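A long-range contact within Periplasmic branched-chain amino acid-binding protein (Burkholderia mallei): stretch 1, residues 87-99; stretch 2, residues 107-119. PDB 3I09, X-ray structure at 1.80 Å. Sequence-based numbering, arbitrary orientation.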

# COMPACT_ATOMS: atom_id res chain seq x y z
N MSE A 87 -8.66 9.22 9.04
CA MSE A 87 -9.18 8.10 9.81
C MSE A 87 -8.33 7.74 11.02
O MSE A 87 -8.86 7.41 12.09
N ASN A 88 -7.02 7.79 10.84
CA ASN A 88 -6.06 7.53 11.93
C ASN A 88 -6.32 8.41 13.14
O ASN A 88 -6.25 7.93 14.28
N GLN A 89 -6.56 9.69 12.90
CA GLN A 89 -6.86 10.62 13.98
C GLN A 89 -8.14 10.24 14.73
O GLN A 89 -8.14 10.23 15.96
N VAL A 90 -9.19 9.88 13.99
CA VAL A 90 -10.44 9.45 14.60
C VAL A 90 -10.24 8.17 15.41
O VAL A 90 -10.66 8.09 16.56
N ALA A 91 -9.56 7.19 14.84
CA ALA A 91 -9.28 5.95 15.57
C ALA A 91 -8.47 6.19 16.85
O ALA A 91 -8.76 5.60 17.88
N ALA A 92 -7.48 7.06 16.79
CA ALA A 92 -6.65 7.31 17.98
C ALA A 92 -7.47 7.98 19.08
O ALA A 92 -7.39 7.61 20.26
N GLU A 93 -8.28 8.96 18.69
CA GLU A 93 -9.13 9.68 19.64
C GLU A 93 -10.15 8.76 20.33
O GLU A 93 -10.41 8.87 21.51
N LYS A 94 -10.77 7.87 19.55
CA LYS A 94 -11.81 6.98 20.07
C LYS A 94 -11.25 5.67 20.64
O LYS A 94 -12.02 4.85 21.17
N LYS A 95 -9.93 5.47 20.51
CA LYS A 95 -9.25 4.26 21.00
C LYS A 95 -9.83 2.99 20.34
O LYS A 95 -10.36 2.09 21.01
N LYS A 96 -9.84 3.00 19.01
CA LYS A 96 -10.36 1.87 18.25
C LYS A 96 -9.28 1.33 17.36
O LYS A 96 -8.49 2.07 16.80
N VAL A 97 -9.26 0.00 17.20
CA VAL A 97 -8.26 -0.64 16.38
C VAL A 97 -8.40 -0.30 14.88
O VAL A 97 -9.48 -0.44 14.28
N TYR A 98 -7.30 0.17 14.31
CA TYR A 98 -7.26 0.67 12.96
C TYR A 98 -6.10 -0.01 12.21
O TYR A 98 -4.91 0.19 12.57
N ILE A 99 -6.43 -0.77 11.18
CA ILE A 99 -5.42 -1.39 10.37
C ILE A 99 -5.50 -0.82 8.97
O ILE A 99 -6.54 -0.92 8.29
N THR A 107 4.10 8.49 7.38
CA THR A 107 3.58 9.35 8.43
C THR A 107 2.76 8.56 9.48
O THR A 107 2.72 8.88 10.67
N LEU A 108 2.05 7.55 8.99
CA LEU A 108 1.19 6.73 9.81
C LEU A 108 1.90 6.01 10.97
O LEU A 108 1.25 5.67 11.93
N THR A 109 3.22 5.79 10.84
CA THR A 109 4.00 5.14 11.89
C THR A 109 5.16 6.01 12.36
O THR A 109 6.10 5.55 12.97
N ASN A 110 5.04 7.31 12.09
CA ASN A 110 6.09 8.26 12.36
C ASN A 110 5.47 9.48 13.02
O ASN A 110 5.02 9.36 14.16
N GLU A 111 5.37 10.61 12.32
CA GLU A 111 4.83 11.83 12.93
C GLU A 111 3.42 11.66 13.49
O GLU A 111 3.05 12.36 14.43
N GLN A 112 2.62 10.77 12.88
CA GLN A 112 1.25 10.55 13.31
C GLN A 112 1.01 9.13 13.82
O GLN A 112 -0.11 8.61 13.74
N CYS A 113 2.05 8.54 14.44
CA CYS A 113 1.91 7.21 14.99
C CYS A 113 0.95 7.24 16.19
O CYS A 113 0.79 8.28 16.86
N THR A 114 0.25 6.15 16.39
CA THR A 114 -0.70 6.03 17.50
C THR A 114 -0.57 4.63 18.08
O THR A 114 -0.06 3.74 17.42
N PRO A 115 -1.05 4.43 19.29
CA PRO A 115 -1.08 3.13 19.90
C PRO A 115 -2.16 2.20 19.37
O PRO A 115 -2.18 1.05 19.78
N TYR A 116 -3.00 2.69 18.46
CA TYR A 116 -4.11 1.92 17.91
C TYR A 116 -4.00 1.65 16.41
O TYR A 116 -4.98 1.18 15.82
N THR A 117 -2.83 1.94 15.82
CA THR A 117 -2.66 1.90 14.37
C THR A 117 -1.73 0.77 13.97
O THR A 117 -0.69 0.58 14.58
N VAL A 118 -2.12 0.02 12.94
CA VAL A 118 -1.25 -0.94 12.33
C VAL A 118 -1.13 -0.56 10.85
O VAL A 118 -2.16 -0.35 10.19
N HIS A 119 0.10 -0.51 10.34
CA HIS A 119 0.34 -0.25 8.92
C HIS A 119 0.84 -1.56 8.33
O HIS A 119 1.95 -2.01 8.58

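Stretch 1 runs from a helix through a turn into a strand, and stretch 2 packs along it with a 3-10 segment, two type I turns and a strand parallel to that of stretch 1. Together they bury 637 Å², counting both sides.

Thr-107 lies out of reach of stretch 1, so the contact begins at Leu-108. Its CA-to-CB bond points sideways, but with chi1 m and chi2 t the end of the side chain comes nearer. There its CD2 meets CG of Asn-88 at 3.7 Å and also lies at the ring edge of Tyr-98, 4.4 Å from CE2. Thr-109, Asn-110 and Glu-111 make no contact with stretch 1; within the type I turn from Asn-110 to Cys-113, Gln-112 is the residue that points toward stretch 1. The side chain of Gln-112 (chi1 m, chi2 t) touches only lightly, its CB 4.0 Å from ND2 of Asn-88, and the backbone does more: Asn-88 ND2 donates a hydrogen bond of 2.8 Å to Gln-112 O. Cys-113, with chi1 p, points away and is bonded covalently to a group elsewhere in the structure.

Thr-114 points toward the helix. Its CG2 packs 3.7 Å from CB of Ala-92 and 3.4 Å from ND2 of Asn-88, while its hydroxyl works within stretch 2. Thr-114 OG1 accepts a 2.9 Å hydrogen bond from Tyr-116 N and donates one of 2.7 Å to Thr-117 OG1, tying together the turn from Thr-114 to Thr-117. Its chi1, at 98°, lies between wells. Pro-115 points sideways and stays exposed.

Tyr-116 has the largest area covered by the opposing stretch, 133 Å². With chi1 m its ring extends along the end of the helix, where Lys-95 has left helical geometry with positive phi. Lys-95 lies over one face of the ring, its CA 3.8 Å from the ring centroid and nearly on the normal, a CH-pi contact. Lys-95 CD also comes within 3.6 Å of Tyr-116 OH, before the end of the lysine leads away. A water then links the two polar ends: it accepts from Lys-95 NZ at 3.0 Å and donates a weak hydrogen bond to Tyr-116 OH at 3.4 Å. At the base of the tyrosine, CB sits 3.4 Å from Lys-96 O.

From here the strands pair. Tyr-98 N donates to Tyr-116 O at 2.9 Å, and Val-118 N donates to Tyr-98 O at 2.8 Å. Thr-117 (chi1 m) shares a sheet face with Tyr-98, whose CD2 is 4.1 Å from Thr-117 OG1. That hydroxyl donates a short hydrogen bond, 2.5 Å, to Asn-88 OD1. Asn-88, in the t rotamer and buried, thus uses both ends of its amide across the interface, fastening the helix to the turn and the strand. Val-118 (chi1 t) lies on the other face with Ile-99 (chi1 m, chi2 t), its CB 3.9 Å from Ile-99 CG1. His-119 points away, and its side chain makes no contact with stretch 1.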

# COMPACT_ATOMS: atom_id res chain seq x y z
CB MSE A 87 -9.35 6.86 8.89
CG MSE A 87 -10.50 7.06 7.94
SE MSE A 87 -10.89 5.45 6.86
CE MSE A 87 -9.32 5.35 5.86
CB ASN A 88 -4.66 7.80 11.39
CG ASN A 88 -3.57 7.29 12.29
OD1 ASN A 88 -3.54 6.12 12.66
ND2 ASN A 88 -2.61 8.18 12.62
CB GLN A 89 -6.97 12.03 13.46
CG GLN A 89 -7.24 12.99 14.58
CD GLN A 89 -6.88 14.40 14.25
OE1 GLN A 89 -5.70 14.78 14.32
NE2 GLN A 89 -7.88 15.20 13.92
CB VAL A 90 -11.53 9.22 13.55
CG1 VAL A 90 -12.78 8.70 14.22
CG2 VAL A 90 -11.80 10.54 12.77
CB ALA A 91 -8.53 4.92 14.67
CB ALA A 92 -5.43 8.16 17.62
CB GLU A 93 -9.91 10.77 18.90
CG GLU A 93 -9.10 11.99 18.54
CD GLU A 93 -9.78 12.90 17.48
OE1 GLU A 93 -10.95 12.65 17.07
OE2 GLU A 93 -9.10 13.87 17.05
CB LYS A 94 -12.82 6.64 18.98
CG LYS A 94 -13.53 7.87 18.34
CD LYS A 94 -14.18 8.73 19.34
CE LYS A 94 -14.93 9.91 18.67
NZ LYS A 94 -16.33 9.76 18.96
CB LYS A 95 -9.28 4.20 22.53
CG LYS A 95 -8.60 5.43 23.15
CD LYS A 95 -8.53 5.36 24.69
CE LYS A 95 -7.36 6.23 25.20
NZ LYS A 95 -7.00 5.96 26.64
CB LYS A 96 -11.52 2.28 17.37
CG LYS A 96 -12.71 2.85 18.11
CD LYS A 96 -13.37 1.82 19.00
CE LYS A 96 -14.58 2.46 19.69
NZ LYS A 96 -15.07 1.67 20.84
CB VAL A 97 -8.28 -2.20 16.56
CG1 VAL A 97 -7.22 -2.89 15.63
CG2 VAL A 97 -8.09 -2.56 18.06
CB TYR A 98 -7.09 2.19 12.98
CG TYR A 98 -6.88 2.85 11.61
CD1 TYR A 98 -7.69 2.57 10.52
CD2 TYR A 98 -5.88 3.80 11.45
CE1 TYR A 98 -7.51 3.21 9.30
CE2 TYR A 98 -5.67 4.45 10.25
CZ TYR A 98 -6.48 4.15 9.18
OH TYR A 98 -6.24 4.79 8.00
CB ILE A 99 -5.57 -2.91 10.33
CG1 ILE A 99 -5.53 -3.45 11.75
CG2 ILE A 99 -4.43 -3.51 9.49
CD1 ILE A 99 -5.73 -4.97 11.83
CB THR A 107 2.65 10.44 7.78
OG1 THR A 107 3.27 10.94 6.59
CG2 THR A 107 2.43 11.53 8.72
CB LEU A 108 0.48 5.68 8.94
CG LEU A 108 -0.68 6.23 8.13
CD1 LEU A 108 -0.97 5.24 6.97
CD2 LEU A 108 -1.99 6.51 9.03
CB THR A 109 4.53 3.78 11.40
OG1 THR A 109 5.33 3.98 10.24
CG2 THR A 109 3.32 2.82 11.06
CB ASN A 110 6.89 8.54 11.09
CG ASN A 110 7.94 7.49 10.86
OD1 ASN A 110 8.97 7.44 11.60
ND2 ASN A 110 7.70 6.61 9.89
CB GLU A 111 4.85 13.00 11.94
CG GLU A 111 6.24 13.51 11.56
CD GLU A 111 6.92 12.73 10.46
OE1 GLU A 111 6.32 11.74 9.93
OE2 GLU A 111 8.05 13.13 10.09
CB GLN A 112 0.29 10.93 12.19
CG GLN A 112 0.42 12.44 11.88
CD GLN A 112 -0.50 12.96 10.78
OE1 GLN A 112 -0.06 13.72 9.88
NE2 GLN A 112 -1.76 12.62 10.84
CB CYS A 113 3.27 6.63 15.37
SG CYS A 113 3.99 7.41 16.83
CB THR A 114 -2.18 6.31 17.09
OG1 THR A 114 -2.89 5.10 16.87
CG2 THR A 114 -2.32 7.22 15.82
CB PRO A 115 -1.41 3.44 21.37
CG PRO A 115 -1.31 4.88 21.52
CD PRO A 115 -1.62 5.46 20.18
CB TYR A 116 -5.43 2.66 18.23
CG TYR A 116 -5.64 2.77 19.72
CD1 TYR A 116 -6.13 1.69 20.44
CD2 TYR A 116 -5.23 3.88 20.41
CE1 TYR A 116 -6.26 1.75 21.82
CE2 TYR A 116 -5.37 3.95 21.80
CZ TYR A 116 -5.87 2.88 22.49
OH TYR A 116 -6.00 2.95 23.86
CB THR A 117 -2.07 3.22 13.90
OG1 THR A 117 -2.97 4.28 14.29
CG2 THR A 117 -1.83 3.21 12.35
CB VAL A 118 -1.83 -2.36 12.45
CG1 VAL A 118 -0.94 -3.38 11.72
CG2 VAL A 118 -1.97 -2.70 13.94
CB HIS A 119 1.32 0.92 8.72
CG HIS A 119 1.18 1.60 7.38
ND1 HIS A 119 2.05 2.59 6.96
CD2 HIS A 119 0.25 1.50 6.40
CE1 HIS A 119 1.70 3.00 5.76
NE2 HIS A 119 0.60 2.37 5.39
O HOH W 1 -6.28 3.12 27.29